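Local structure of glycosyltransferase (Streptomyces viridochromogenes, 2IUY) at residues T256-A261 and G274-I279. The protein probably transfers a sugar from a nucleotide-activated donor, with retention at the anomeric carbon, in the biosynthesis of the antibiotic avilamycin A. Residues are numbered along the deposited sequence; the frame is centred on the assembly and turned at random.
Sequences TVVSEA and GCLAEI
V258 and I279 bring the two backbones nearest to each other, their CA atoms 7.5 Å apart, where segment 256-261, on helix 256-263, faces the short helix 276-279. At that spacing side chains from both segments meet, all of them aliphatic. In 274-279 the carbonyl of C275 accepts from E278 N at 2.9 Å and from I279 N, bonds that go with the chain's turn there; G274 precedes it with a positive phi of 55°, a conformation a residue without a side chain adopts easily.

V258 is the central side chain, meeting both L276 and I279. Its CB bond points at the other segment; CG2 meets L276 CD2 at 3.7 Å and also touches I279 CD1, while CG1 packs on CG1 and CD1 of I279. A beta-branched residue suits this place because the fork starts at CB, which itself sits 3.7 Å from I279 CD1. Both helices belong to the C-terminal Rossmann-like domain of the GT-B fold, following strands 234-237 and 268-270 in its parallel sheet.

I279 reaches V258 with its ethyl branch: CG1 stands between backbone N and carbonyl carbon (chi1 58°), and the chain then runs extended to CD1. L276 starts less directly and brings only its CD2 end across. W319 of helix 308-319 touches both V258 and I279, so this apolar contact extends to a third helix.

The other faces of helix 256-263 serve different ends. V257 packs against strand 234-237, and T256, V257 and E260 belong to the UDP site. E260 has each carboxylate oxygen engaged, OE1 by R225 in a salt bridge and OE2 by the hydroxyl of Y152. S259, polar yet buried, turns its OG back to T256 O at 3.0 Å, a carbonyl that also accepts from E260 N.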
# COMPACT_ATOMS: atom_id res chain seq x y z
N THR A 256 2.83 0.83 -0.46
CA THR A 256 2.71 -0.42 0.24
C THR A 256 3.87 -1.38 -0.13
O THR A 256 4.36 -2.11 0.72
CB THR A 256 1.31 -1.05 -0.09
OG1 THR A 256 1.05 -2.19 0.78
CG2 THR A 256 1.26 -1.47 -1.54
N VAL A 257 4.34 -1.33 -1.38
CA VAL A 257 5.41 -2.26 -1.82
C VAL A 257 6.69 -2.11 -1.00
O VAL A 257 7.43 -3.06 -0.88
CB VAL A 257 5.76 -2.10 -3.35
CG1 VAL A 257 6.68 -0.85 -3.60
CG2 VAL A 257 6.37 -3.40 -3.91
N VAL A 258 6.91 -0.94 -0.41
CA VAL A 258 8.11 -0.70 0.42
C VAL A 258 8.10 -1.60 1.69
O VAL A 258 9.09 -2.30 1.98
CB VAL A 258 8.28 0.81 0.81
CG1 VAL A 258 9.49 1.03 1.80
CG2 VAL A 258 8.51 1.67 -0.42
N SER A 259 6.99 -1.55 2.43
CA SER A 259 6.84 -2.35 3.65
C SER A 259 6.79 -3.83 3.33
O SER A 259 7.31 -4.66 4.09
CB SER A 259 5.62 -1.89 4.50
OG SER A 259 4.44 -2.01 3.73
N GLU A 260 6.17 -4.16 2.19
CA GLU A 260 6.06 -5.54 1.69
C GLU A 260 7.40 -6.15 1.33
O GLU A 260 7.69 -7.26 1.75
CB GLU A 260 5.09 -5.63 0.51
CG GLU A 260 3.69 -5.36 1.03
CD GLU A 260 2.60 -5.64 0.05
OE1 GLU A 260 2.58 -4.99 -1.00
OE2 GLU A 260 1.74 -6.52 0.36
N ALA A 261 8.21 -5.43 0.55
CA ALA A 261 9.54 -5.90 0.24
C ALA A 261 10.33 -6.12 1.51
O ALA A 261 10.88 -7.17 1.72
CB ALA A 261 10.26 -4.89 -0.74
N GLY A 274 6.99 11.85 -2.78
CA GLY A 274 5.91 11.66 -1.80
C GLY A 274 6.42 10.97 -0.55
O GLY A 274 7.45 11.32 -0.03
N CYS A 275 5.74 9.92 -0.14
CA CYS A 275 6.12 9.14 1.05
C CYS A 275 7.49 8.46 0.94
O CYS A 275 8.11 8.10 1.96
CB CYS A 275 5.05 8.08 1.30
SG CYS A 275 5.09 6.66 0.16
N LEU A 276 7.98 8.24 -0.28
CA LEU A 276 9.25 7.51 -0.44
C LEU A 276 10.45 8.12 0.29
O LEU A 276 11.28 7.41 0.87
CB LEU A 276 9.55 7.27 -1.91
CG LEU A 276 8.42 6.46 -2.59
CD1 LEU A 276 8.69 6.42 -4.10
CD2 LEU A 276 8.30 5.02 -2.02
N ALA A 277 10.54 9.45 0.27
CA ALA A 277 11.58 10.16 1.03
C ALA A 277 11.61 9.74 2.53
O ALA A 277 12.66 9.76 3.18
CB ALA A 277 11.38 11.70 0.87
N GLU A 278 10.45 9.37 3.06
CA GLU A 278 10.25 9.10 4.51
C GLU A 278 10.54 7.67 4.89
O GLU A 278 11.05 7.40 5.99
CB GLU A 278 8.80 9.47 4.91
CG GLU A 278 8.53 11.02 4.98
CD GLU A 278 7.03 11.36 5.01
OE1 GLU A 278 6.30 10.86 5.88
OE2 GLU A 278 6.56 12.10 4.13
N ILE A 279 10.24 6.74 3.97
CA ILE A 279 10.28 5.32 4.30
C ILE A 279 11.39 4.53 3.66
O ILE A 279 11.87 3.58 4.25
CB ILE A 279 8.90 4.60 4.08
CG1 ILE A 279 8.38 4.73 2.62
CG2 ILE A 279 7.86 5.20 5.00
CD1 ILE A 279 7.07 3.87 2.42